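Local coordinates for protein pleckstrin homology domain-containing family A member 8 (Homo sapiens, PDB 5KDI) that probably carries simple glycosphingolipids between membranes, binding a monohexosylceramide within an all-helical GLTP fold, at residues T9-S12 / D13-L16; V78-E81 / V82-V86; V144-L147 / A148-A152; A151-Y155 / E156-A160; T198-V202 / H203-S207. The protein carries 2 engineered substitutions. All coordinates share one frame; numbering follows the deposited sequence. Where two conformers were deposited one is given.

Overall arrangement
Two pairs of contacts and one isolated turn are spread over the fold, at differing distances from the glycolipid. Interactions 3 and 4 follow one another, sharing Ala151 and Ala152, with centres about 13 Å apart; Val144, Phe145, Ala148 and Pro153 in them line the pocket. Interactions 2 and 5 also lie about 13 Å apart, centre to centre, and touch: Val78 CG1 meets Leu205 CD1 at 3.5 Å, and Leu79 CD2 meets His203 NE2 at 3.6 Å, joining the ends of helices 74-83 and 172-202. Interactions 2 and 4 lie on opposite sides of the chain's centre, about 42 Å apart between centres. Interaction 1 stands apart; the side chain of Phe11 is about 8 Å from the bound 6S8.

Interaction 1. Residues T9-S12 / D13-L16; sequences TSFS and DIEL
Two successive i to i+3 backbone hydrogen bonds, Asp13 N to Ser10 O at 3.1 Å and Ile14 N to Phe11 O at 3.2 Å, close a short 3-10 turn over residues 11-13. In both, the donor stands well above the carbonyl plane, consistent with the tight winding. Asp13 has its CG anti to its carbonyl carbon (chi1 -75°), beside the backbone N, and this swings the carboxylate toward the start of the turn, where two waters link it to the preceding residues. One water takes the proton of Ser10 N at 2.8 Å and lies 3.0 Å from Asp13 OD2; another donates to Asp13 OD1 and sits 2.7 Å from Ser12 OG. A short acid suits this place, since its oxygens lie close enough to the backbone to reach, through waters, Ser10 N and Ser12 OG. A third water gives its protons to Phe11 O and Ile14 O; Phe11 O also takes the bond from Ile14 N and a weak one from Gln192 NE2. On the apolar side Ile14 reaches back with its CG1 branch, and the terminal CD1 comes obliquely to Phe11 CD1 at 4.2 Å. Both large side chains are buried between helices: the Phe11 ring meets Tyr185 of helix 172-202 edge to face, Ile14 packs on Ala26 and Ser30 of helix 24-32, and Ser12 rests on Leu184 and Ala188 of helix 172-202.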
# COMPACT_ATOMS: atom_id res chain seq x y z
N THR A 9 11.03 -5.00 -0.28
CA THR A 9 9.98 -4.38 0.50
C THR A 9 9.87 -2.89 0.30
O THR A 9 8.76 -2.34 0.07
CB THR A 9 10.12 -4.71 1.97
OG1 THR A 9 10.01 -6.14 2.14
CG2 THR A 9 9.14 -3.98 2.85
N SER A 10 10.98 -2.17 0.41
CA SER A 10 10.85 -0.72 0.50
C SER A 10 10.62 0.02 -0.84
O SER A 10 11.35 -0.11 -1.83
CB SER A 10 12.07 -0.09 1.17
OG SER A 10 11.77 1.25 1.46
N PHE A 11 9.65 0.90 -0.77
CA PHE A 11 9.46 1.85 -1.84
C PHE A 11 10.71 2.74 -2.13
O PHE A 11 10.94 3.19 -3.24
CB PHE A 11 8.26 2.74 -1.54
CG PHE A 11 6.96 2.01 -1.54
CD1 PHE A 11 6.29 1.83 -2.71
CD2 PHE A 11 6.48 1.43 -0.35
CE1 PHE A 11 5.09 1.09 -2.73
CE2 PHE A 11 5.30 0.74 -0.37
CZ PHE A 11 4.62 0.55 -1.57
N SER A 12 11.56 2.92 -1.11
CA SER A 12 12.78 3.69 -1.18
C SER A 12 13.88 3.05 -2.02
O SER A 12 14.85 3.73 -2.34
CB SER A 12 13.27 4.06 0.20
OG SER A 12 13.76 3.00 0.97
N ASP A 13 13.72 1.76 -2.36
CA ASP A 13 14.71 1.07 -3.18
C ASP A 13 14.23 0.97 -4.65
O ASP A 13 14.88 0.34 -5.46
CB ASP A 13 15.02 -0.31 -2.60
CG ASP A 13 15.90 -0.26 -1.37
OD1 ASP A 13 16.61 0.72 -1.20
OD2 ASP A 13 15.81 -1.22 -0.53
N ILE A 14 13.11 1.64 -4.96
CA ILE A 14 12.61 1.73 -6.29
C ILE A 14 13.12 3.03 -6.94
O ILE A 14 12.81 4.16 -6.46
CB ILE A 14 11.08 1.70 -6.34
CG1 ILE A 14 10.49 0.49 -5.62
CG2 ILE A 14 10.61 1.79 -7.77
CD1 ILE A 14 8.99 0.45 -5.64
N GLU A 15 13.89 2.88 -7.99
CA GLU A 15 14.36 4.06 -8.69
C GLU A 15 13.50 4.29 -9.91
O GLU A 15 13.13 3.35 -10.61
CB GLU A 15 15.86 3.99 -9.01
CG GLU A 15 16.80 4.24 -7.78
CD GLU A 15 16.72 5.64 -7.12
OE1 GLU A 15 16.67 6.70 -7.82
OE2 GLU A 15 16.75 5.68 -5.86
N LEU A 16 13.16 5.56 -10.10
CA LEU A 16 12.33 5.95 -11.16
C LEU A 16 13.05 5.94 -12.51
O LEU A 16 14.24 6.23 -12.61
CB LEU A 16 11.70 7.33 -10.91
CG LEU A 16 10.87 7.46 -9.63
CD1 LEU A 16 10.33 8.91 -9.54
CD2 LEU A 16 9.74 6.43 -9.60
O HOH W 1 13.66 -2.89 0.69
O HOH W 2 12.52 5.82 -4.04
O HOH W 3 16.37 2.34 0.87

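Interaction 2. Residues V78-E81 / V82-V86; sequences VLHE and VEADV
His80 and Ala84 lie one turn apart where helix 74-83 closes in a Schellman motif. The motif's longer bond runs from Val86 N to Glu81 O, 2.9 Å and nearly straight at 176°, with the donor in the carbonyl plane; the inner one joins Asp85 N to Val82 O at 3.0 Å. Between them Asp85 takes a positive phi, 55°, a left-handed conformation that aspartate adopts fairly readily. His80 can be followed outward. From CB its chain leaves with CG opposite the backbone N (chi1 173°), which carries the ring along the helix surface toward the C-terminal end. ND1 comes obliquely to Glu83 OE1, 4.1 Å away, with ring and carboxylate planes almost perpendicular; this holds in one of the two conformers of Glu83 and is therefore doubtful. Farther out, NE2 lies 4.2 Å from Ala84 CB, and this methyl sits over one face of the imidazole, toward its rim. Alanine is small enough to slip under the ring and still hold its own N-H on His80 O. The ring also meets Phe71 edge to face. Glu81 points into the protein instead, its carboxylate gripped by Lys63, Thr94 and the backbone N of Ala93, which probably offsets the cost of burying the acid. On the valine side, Val82 CG2 lies 4.4 Å from Val78 CG1 and only 3.3 Å from Val78 O.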
# COMPACT_ATOMS: atom_id res chain seq x y z
N VAL A 78 -1.37 2.49 -17.60
CA VAL A 78 -2.55 3.34 -17.47
C VAL A 78 -2.79 4.10 -18.77
O VAL A 78 -3.94 4.13 -19.29
CB VAL A 78 -2.44 4.27 -16.27
CG1 VAL A 78 -3.60 5.29 -16.28
CG2 VAL A 78 -2.46 3.47 -14.98
N LEU A 79 -1.72 4.67 -19.30
CA LEU A 79 -1.86 5.48 -20.52
C LEU A 79 -2.29 4.61 -21.69
O LEU A 79 -3.06 5.05 -22.58
CB LEU A 79 -0.56 6.21 -20.82
CG LEU A 79 -0.28 7.37 -19.85
CD1 LEU A 79 1.10 8.01 -20.13
CD2 LEU A 79 -1.42 8.37 -19.72
N HIS A 80 -1.83 3.36 -21.75
CA HIS A 80 -2.34 2.44 -22.80
C HIS A 80 -3.80 2.18 -22.67
O HIS A 80 -4.53 2.14 -23.69
CB HIS A 80 -1.57 1.16 -22.82
CG HIS A 80 -2.15 0.14 -23.75
ND1 HIS A 80 -1.97 0.21 -25.12
CD2 HIS A 80 -3.00 -0.96 -23.51
CE1 HIS A 80 -2.67 -0.81 -25.70
NE2 HIS A 80 -3.26 -1.53 -24.70
N GLU A 81 -4.26 1.96 -21.42
CA GLU A 81 -5.70 1.72 -21.21
C GLU A 81 -6.53 2.88 -21.64
O GLU A 81 -7.61 2.69 -22.16
CB GLU A 81 -5.98 1.28 -19.77
CG GLU A 81 -5.49 -0.15 -19.45
CD GLU A 81 -6.01 -0.70 -18.13
OE1 GLU A 81 -6.48 0.09 -17.31
OE2 GLU A 81 -5.90 -1.94 -17.97
N VAL A 82 -6.05 4.08 -21.34
CA VAL A 82 -6.73 5.31 -21.76
C VAL A 82 -6.77 5.38 -23.32
O VAL A 82 -7.86 5.58 -23.88
CB VAL A 82 -6.02 6.56 -21.15
CG1 VAL A 82 -6.44 7.84 -21.86
CG2 VAL A 82 -6.21 6.54 -19.60
N GLU A 83 -5.63 5.12 -23.97
CA GLU A 83 -5.54 5.20 -25.45
C GLU A 83 -6.51 4.20 -26.12
O GLU A 83 -7.16 4.50 -27.12
CB GLU A 83 -4.12 4.94 -25.96
CG GLU A 83 -3.96 4.85 -27.48
CD GLU A 83 -2.51 4.62 -27.91
OE1 GLU A 83 -1.86 3.68 -27.39
OE2 GLU A 83 -2.02 5.39 -28.78
N ALA A 84 -6.58 3.00 -25.54
CA ALA A 84 -7.42 1.91 -26.01
C ALA A 84 -8.89 2.02 -25.57
O ALA A 84 -9.72 1.21 -25.98
CB ALA A 84 -6.83 0.54 -25.66
N ASP A 85 -9.19 3.01 -24.74
CA ASP A 85 -10.53 3.21 -24.17
C ASP A 85 -11.07 1.98 -23.42
O ASP A 85 -12.25 1.60 -23.55
CB ASP A 85 -11.56 3.73 -25.21
CG ASP A 85 -12.84 4.24 -24.51
OD1 ASP A 85 -12.72 4.72 -23.36
OD2 ASP A 85 -13.96 4.17 -25.08
N VAL A 86 -10.20 1.44 -22.56
CA VAL A 86 -10.48 0.25 -21.74
C VAL A 86 -10.24 0.49 -20.25
O VAL A 86 -10.32 -0.47 -19.46
CB VAL A 86 -9.71 -0.98 -22.25
CG1 VAL A 86 -10.12 -2.18 -21.44
CG2 VAL A 86 -10.02 -1.23 -23.72

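Interaction 3. Residues V144-L147 / A148-A152; sequences VFAL and ALRAA. With 6S8 ((~{Z})-~{N}-[(~{E},2~{S},3~{R})-1-[(2~{R},3~{R},4~{S},5~{R},6~{R})-6-(hydroxymethyl)-3,4,5-tris(oxidanyl)oxan-2-yl]oxy-3-oxidanyl-octadec-4-en-2-yl]octadec-9-enamide), chain C.
Val144 meets Ala148 through a helical bond, Ala148 N to Val144 O, while its CG1 methyl points the other way and touches C8 of the glycolipid at 3.6 Å. Phe145 follows with its ring opposite the backbone N (chi1 176°), a torsion that lays it between the lipid and the next turn. One margin of the ring faces the chain, with CD1 3.7 Å from lipid C11 and C12 in the ring plane at the edge; at another, CE2 approaches Leu149 CD2 at 4.1 Å, and Leu149 CB lies over one face. Ala148 CB, 3.8 Å from C11, completes this patch. It belongs to the GLTP fold, whose helices enclose the hydrocarbon chains, and here small and aromatic side chains of helix 139-150 form one part of the apolar wall while Asp52, Asn56, Lys59 and His137 bind the polar parts of the ligand by hydrogen bonds. Tyr129 of helix 121-131 stacks on the Phe145 ring. Ala146 turns away to the partly exposed side, where the extended Arg150 chain runs alongside it, bringing a face of the guanidinium over Ala146 O, with NH1 3.5 Å from this oxygen and 3.9 Å from Ala146 CB. Leu147 comes last, its CD2 methyl 3.9 Å from the same NH1, while the weak 3.5 Å bond from Ala151 N to Leu147 O lies where the helix ends.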
# COMPACT_ATOMS: atom_id res chain seq x y z
N VAL A 144 -17.11 -3.10 8.33
CA VAL A 144 -16.01 -4.08 8.22
C VAL A 144 -14.71 -3.50 8.75
O VAL A 144 -13.99 -4.15 9.48
CB VAL A 144 -15.87 -4.58 6.77
CG1 VAL A 144 -14.60 -5.47 6.55
CG2 VAL A 144 -17.15 -5.34 6.40
N PHE A 145 -14.45 -2.25 8.46
CA PHE A 145 -13.28 -1.60 9.02
C PHE A 145 -13.41 -1.58 10.54
O PHE A 145 -12.43 -1.85 11.27
CB PHE A 145 -13.10 -0.18 8.55
CG PHE A 145 -11.92 0.50 9.22
CD1 PHE A 145 -10.62 0.12 8.90
CD2 PHE A 145 -12.13 1.40 10.29
CE1 PHE A 145 -9.56 0.71 9.60
CE2 PHE A 145 -11.07 1.99 10.93
CZ PHE A 145 -9.81 1.62 10.60
N ALA A 146 -14.57 -1.24 11.03
CA ALA A 146 -14.74 -1.17 12.48
C ALA A 146 -14.50 -2.55 13.17
O ALA A 146 -13.92 -2.62 14.25
CB ALA A 146 -16.14 -0.64 12.84
N LEU A 147 -14.85 -3.62 12.47
CA LEU A 147 -14.55 -4.99 12.92
C LEU A 147 -13.06 -5.26 12.96
O LEU A 147 -12.54 -5.75 13.95
CB LEU A 147 -15.28 -6.09 12.09
CG LEU A 147 -16.80 -6.23 12.14
CD1 LEU A 147 -17.40 -7.15 11.02
CD2 LEU A 147 -17.24 -6.81 13.50
N ALA A 148 -12.36 -4.87 11.90
CA ALA A 148 -10.95 -5.07 11.78
C ALA A 148 -10.24 -4.31 12.93
O ALA A 148 -9.33 -4.84 13.55
CB ALA A 148 -10.44 -4.57 10.41
N LEU A 149 -10.70 -3.08 13.17
CA LEU A 149 -10.11 -2.19 14.16
C LEU A 149 -10.18 -2.81 15.56
O LEU A 149 -9.22 -2.73 16.36
CB LEU A 149 -10.77 -0.78 14.05
CG LEU A 149 -10.34 0.29 15.03
CD1 LEU A 149 -8.91 0.65 14.69
CD2 LEU A 149 -11.28 1.51 14.97
N ARG A 150 -11.32 -3.43 15.87
CA ARG A 150 -11.47 -4.09 17.18
C ARG A 150 -10.46 -5.19 17.41
O ARG A 150 -10.15 -5.52 18.56
CB ARG A 150 -12.92 -4.58 17.37
CG ARG A 150 -13.92 -3.46 17.54
CD ARG A 150 -15.35 -3.95 17.48
NE ARG A 150 -16.25 -2.81 17.42
CZ ARG A 150 -17.08 -2.55 16.42
NH1 ARG A 150 -17.17 -3.36 15.38
NH2 ARG A 150 -17.84 -1.47 16.49
N ALA A 151 -10.01 -5.79 16.32
CA ALA A 151 -9.04 -6.93 16.34
C ALA A 151 -7.59 -6.45 16.14
O ALA A 151 -6.69 -7.25 15.95
CB ALA A 151 -9.37 -7.98 15.25
N ALA A 152 -7.37 -5.15 16.19
CA ALA A 152 -6.03 -4.58 16.02
C ALA A 152 -5.06 -5.18 17.03
O ALA A 152 -5.41 -5.40 18.22
CB ALA A 152 -6.06 -3.07 16.15
C1 6S8 C . -13.06 -1.86 -2.72
C2 6S8 C . -12.61 -1.88 -1.27
N2 6S8 C . -11.16 -1.82 -1.23
C3 6S8 C . -13.11 -3.19 -0.59
O3 6S8 C . -14.55 -3.21 -0.74
C4 6S8 C . -12.72 -3.19 0.84
C5 6S8 C . -11.93 -4.15 1.33
C6 6S8 C . -11.47 -4.28 2.76
C7 6S8 C . -11.85 -3.19 3.72
C8 6S8 C . -11.73 -3.86 5.07
C9 6S8 C . -11.37 -2.80 6.05
C10 6S8 C . -9.90 -2.50 5.93
C11 6S8 C . -9.16 -2.87 7.23
C12 6S8 C . -7.91 -2.01 7.34
C13 6S8 C . -6.61 -2.76 7.60
C14 6S8 C . -6.40 -3.23 9.04
C15 6S8 C . -4.92 -3.19 9.43
C16 6S8 C . -4.33 -4.42 10.10
C17 6S8 C . -3.62 -4.27 11.46
C18 6S8 C . -2.33 -3.46 11.47
C1A 6S8 C . -12.29 -2.69 -4.84
O1A 6S8 C . -12.51 -2.94 -3.47
C2A 6S8 C . -11.23 -3.61 -5.37
O2A 6S8 C . -10.01 -3.34 -4.66
C3A 6S8 C . -11.10 -3.52 -6.88
O3A 6S8 C . -10.20 -4.51 -7.33
C4A 6S8 C . -12.46 -3.68 -7.52
O4A 6S8 C . -12.89 -5.04 -7.49
O5A 6S8 C . -15.79 -2.13 -6.72
C5M 6S8 C . -13.45 -2.72 -6.89
C6A 6S8 C . -14.83 -2.88 -7.48
O6A 6S8 C . -13.52 -2.98 -5.48
CAA 6S8 C . -10.50 -0.89 -0.55
OAA 6S8 C . -11.01 0.07 0.02
CAB 6S8 C . -9.01 -1.06 -0.59
CAC 6S8 C . -8.87 -1.99 0.64
CAD 6S8 C . -7.87 -1.44 1.56
CAE 6S8 C . -6.76 -2.45 1.62
CAF 6S8 C . -5.73 -1.86 2.57
CAG 6S8 C . -4.32 -1.95 1.96
CAH 6S8 C . -3.28 -2.28 3.04
CAI 6S8 C . -3.18 -1.09 3.94
CAJ 6S8 C . -3.03 -1.17 5.27
CAK 6S8 C . -2.90 -2.44 6.05
CAL 6S8 C . -2.20 -1.92 7.30
CAM 6S8 C . -1.44 -2.97 8.09
CAN 6S8 C . -0.40 -3.62 7.23
CAO 6S8 C . 0.74 -4.10 8.09
CAP 6S8 C . 1.85 -3.09 8.21
CAQ 6S8 C . 3.18 -3.70 7.91
CAR 6S8 C . 3.99 -2.66 7.23

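Interaction 4. Residues A151-Y155 / E156-A160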
# COMPACT_ATOMS: atom_id res chain seq x y z
N ALA A 151 -10.01 -5.79 16.32
CA ALA A 151 -9.04 -6.93 16.34
C ALA A 151 -7.59 -6.45 16.14
O ALA A 151 -6.69 -7.25 15.95
CB ALA A 151 -9.37 -7.98 15.25
N ALA A 152 -7.37 -5.15 16.19
CA ALA A 152 -6.03 -4.58 16.02
C ALA A 152 -5.06 -5.18 17.03
O ALA A 152 -5.41 -5.40 18.22
CB ALA A 152 -6.06 -3.07 16.15
N PRO A 153 -3.81 -5.40 16.59
CA PRO A 153 -2.83 -5.91 17.53
C PRO A 153 -2.38 -4.91 18.61
O PRO A 153 -2.51 -3.71 18.41
CB PRO A 153 -1.64 -6.25 16.63
CG PRO A 153 -1.73 -5.26 15.51
CD PRO A 153 -3.23 -5.18 15.26
N SER A 154 -1.92 -5.42 19.77
CA SER A 154 -1.15 -4.59 20.68
C SER A 154 0.06 -4.00 19.97
O SER A 154 0.52 -4.52 18.95
CB SER A 154 -0.64 -5.36 21.89
OG SER A 154 0.17 -6.48 21.54
N TYR A 155 0.56 -2.90 20.48
CA TYR A 155 1.81 -2.33 19.97
C TYR A 155 2.94 -3.41 19.95
O TYR A 155 3.62 -3.57 18.95
CB TYR A 155 2.25 -1.10 20.76
CG TYR A 155 3.50 -0.47 20.19
CD1 TYR A 155 3.43 0.39 19.13
CD2 TYR A 155 4.78 -0.79 20.69
CE1 TYR A 155 4.56 0.98 18.62
CE2 TYR A 155 5.94 -0.24 20.15
CZ TYR A 155 5.82 0.65 19.12
OH TYR A 155 6.95 1.21 18.56
N GLU A 156 3.12 -4.15 21.04
CA GLU A 156 4.15 -5.18 21.09
C GLU A 156 4.00 -6.28 20.01
O GLU A 156 4.98 -6.71 19.45
CB GLU A 156 4.20 -5.81 22.47
CG GLU A 156 5.34 -6.81 22.59
CD GLU A 156 5.61 -7.25 24.02
OE1 GLU A 156 5.01 -6.69 24.97
OE2 GLU A 156 6.46 -8.16 24.17
N ASP A 157 2.79 -6.75 19.78
CA ASP A 157 2.54 -7.76 18.76
C ASP A 157 2.77 -7.17 17.39
O ASP A 157 3.25 -7.89 16.47
CB ASP A 157 1.11 -8.36 18.85
CG ASP A 157 0.97 -9.38 19.99
OD1 ASP A 157 1.98 -9.67 20.70
OD2 ASP A 157 -0.15 -9.88 20.18
N PHE A 158 2.40 -5.88 17.22
CA PHE A 158 2.63 -5.21 15.97
C PHE A 158 4.13 -5.13 15.64
O PHE A 158 4.58 -5.59 14.61
CB PHE A 158 2.02 -3.81 15.99
CG PHE A 158 2.28 -3.04 14.74
CD1 PHE A 158 1.66 -3.39 13.54
CD2 PHE A 158 3.10 -1.93 14.76
CE1 PHE A 158 1.89 -2.68 12.37
CE2 PHE A 158 3.31 -1.18 13.60
CZ PHE A 158 2.74 -1.57 12.40
N VAL A 159 4.93 -4.59 16.54
CA VAL A 159 6.34 -4.49 16.24
C VAL A 159 7.00 -5.88 16.15
O VAL A 159 7.96 -6.06 15.37
CB VAL A 159 7.08 -3.56 17.21
CG1 VAL A 159 6.58 -2.13 17.04
CG2 VAL A 159 6.96 -4.06 18.65
N ALA A 160 6.54 -6.85 16.94
CA ALA A 160 7.08 -8.22 16.83
C ALA A 160 6.90 -8.78 15.37
O ALA A 160 7.70 -9.59 14.91
CB ALA A 160 6.39 -9.14 17.84
O HOH W 4 -2.28 -8.28 20.03
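The Tyr155 ring takes the CG1 methyl of Val159 over one face, 3.5 Å above the plane and toward the rim, so that the nearest ring atom is CZ at 3.6 Å. This is a CH-pi contact, with the methyl 27° off the ring normal from the centroid. It forms because Tyr155 CG lies opposite its backbone N (chi1 -177°), sending the ring along the helix to the residue one turn on; a beta-branched valine offers a methyl there while its own N binds Tyr155 O. Lys119 adds a cation-pi contact to this ring. The Phe158 ring points into the protein, where it meets Phe110 with planes at about 70° and packs on Ile121 and Leu41. Its CB touches Pro153 CG at 4.0 Å, and Pro153 in turn touches the glycolipid. Ser154 joins the loop to the helix. Its OG, set between its own backbone N and carbonyl carbon (chi1 58°), accepts from Asp157 N at 3.2 Å, supplying an acceptor to an N-H for which there is no preceding-turn carbonyl. Asp157 answers through water: its OD2 accepts from a water at 2.7 Å, and that water takes the proton of Ser154 N at 2.9 Å. The negative carboxylate at this helix start would probably also be favoured by the dipole. Together these contacts make an N-cap for helix 155-160 that resembles a capping box with a water in place of the return bond, and the Pro153-Phe158 pair, straddling the cap, is a hydrophobic staple.

Interaction 5. Residues T198-V202 / H203-S207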
# COMPACT_ATOMS: atom_id res chain seq x y z
N THR A 198 -1.28 12.74 -9.59
CA THR A 198 -1.23 13.70 -10.72
C THR A 198 -1.70 13.02 -12.03
O THR A 198 -2.50 13.57 -12.78
CB THR A 198 0.16 14.31 -10.82
OG1 THR A 198 0.42 15.01 -9.62
CG2 THR A 198 0.26 15.23 -12.03
N LEU A 199 -1.21 11.80 -12.30
CA LEU A 199 -1.57 11.06 -13.48
C LEU A 199 -3.10 10.90 -13.52
O LEU A 199 -3.74 11.14 -14.55
CB LEU A 199 -0.86 9.73 -13.49
CG LEU A 199 -1.23 8.78 -14.64
CD1 LEU A 199 -0.51 9.18 -15.92
CD2 LEU A 199 -0.83 7.32 -14.23
N TYR A 200 -3.67 10.43 -12.40
CA TYR A 200 -5.12 10.22 -12.35
C TYR A 200 -5.92 11.54 -12.50
O TYR A 200 -6.90 11.56 -13.22
CB TYR A 200 -5.50 9.41 -11.15
CG TYR A 200 -5.32 7.91 -11.34
CD1 TYR A 200 -4.07 7.34 -11.55
CD2 TYR A 200 -6.40 7.05 -11.33
CE1 TYR A 200 -3.90 5.99 -11.73
CE2 TYR A 200 -6.24 5.69 -11.46
CZ TYR A 200 -5.00 5.15 -11.74
OH TYR A 200 -4.83 3.82 -11.92
N GLU A 201 -5.48 12.59 -11.82
CA GLU A 201 -6.15 13.87 -11.91
C GLU A 201 -6.12 14.40 -13.35
O GLU A 201 -7.16 14.85 -13.84
CB GLU A 201 -5.59 14.88 -10.91
CG GLU A 201 -5.75 14.41 -9.45
CD GLU A 201 -4.76 15.07 -8.47
OE1 GLU A 201 -4.11 16.05 -8.86
OE2 GLU A 201 -4.63 14.57 -7.32
N VAL A 202 -4.94 14.42 -13.96
CA VAL A 202 -4.77 15.01 -15.27
C VAL A 202 -5.60 14.30 -16.36
O VAL A 202 -6.11 14.95 -17.27
CB VAL A 202 -3.27 15.11 -15.68
CG1 VAL A 202 -3.13 15.62 -17.11
CG2 VAL A 202 -2.54 16.07 -14.78
N HIS A 203 -5.78 12.99 -16.23
CA HIS A 203 -6.46 12.20 -17.24
C HIS A 203 -7.91 11.93 -16.83
O HIS A 203 -8.60 11.17 -17.49
CB HIS A 203 -5.70 10.96 -17.51
CG HIS A 203 -4.36 11.22 -18.12
ND1 HIS A 203 -4.20 11.51 -19.44
CD2 HIS A 203 -3.12 11.35 -17.53
CE1 HIS A 203 -2.88 11.73 -19.70
NE2 HIS A 203 -2.21 11.66 -18.52
N GLY A 204 -8.38 12.52 -15.74
CA GLY A 204 -9.81 12.44 -15.43
C GLY A 204 -10.20 11.03 -14.93
O GLY A 204 -11.36 10.61 -15.17
N LEU A 205 -9.27 10.33 -14.23
CA LEU A 205 -9.45 8.93 -13.84
C LEU A 205 -9.81 8.74 -12.37
O LEU A 205 -9.94 7.60 -11.91
CB LEU A 205 -8.19 8.13 -14.18
CG LEU A 205 -7.73 8.07 -15.60
CD1 LEU A 205 -6.35 7.43 -15.74
CD2 LEU A 205 -8.79 7.51 -16.51
N GLU A 206 -9.89 9.83 -11.58
CA GLU A 206 -10.31 9.80 -10.17
C GLU A 206 -11.79 9.65 -10.04
O GLU A 206 -12.49 10.61 -9.94
CB GLU A 206 -9.91 11.08 -9.41
CG GLU A 206 -8.46 11.16 -9.15
CD GLU A 206 -7.92 10.16 -8.08
OE1 GLU A 206 -8.64 9.42 -7.37
OE2 GLU A 206 -6.71 10.14 -8.02
N SER A 207 -12.25 8.43 -9.97
CA SER A 207 -13.67 8.08 -9.90
C SER A 207 -14.35 8.47 -8.54
O SER A 207 -13.78 8.35 -7.45
CB SER A 207 -13.85 6.57 -10.03
OG SER A 207 -15.14 6.18 -9.58
O HOH W 5 -5.91 12.36 -6.99
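Tyr200 packs its ring face against Leu205, with the two side chains crossing at about a right angle. Leu205 CB comes 3.5 Å from Tyr200 CD2, and its CD1 methyl lies over one ring face. A broad aromatic suits this place, since it offers a flat apolar surface while its OH reaches Thr94 O. The meeting follows from the chain reversal that ends helix 172-202, a Schellman motif. Leu205 N bonds to Tyr200 O at 2.9 Å and 172°, and Gly204 N to Glu201 O at 3.2 Å. Gly204 is the C-prime residue; its positive phi (73°) is easily taken without a CB. One residue earlier, His203 has its ring edge on Leu199 O, with CD2 3.1 Å away in the ring plane, and Leu199 CD1 lies 3.8 Å from the same carbon. On the other flank Glu206, bent at chi2 (-71°), folds back so that OE2 sits 3.4 Å from Tyr200 CB. That oxygen forms a salt bridge with Lys101, which also makes a cation-pi contact with Tyr200. In one of Glu201's two conformers a water donates to its OE2 and to Glu206 OE2, a tentative bridge between like-charged acids whose OE2 atoms lie 4.9 Å apart.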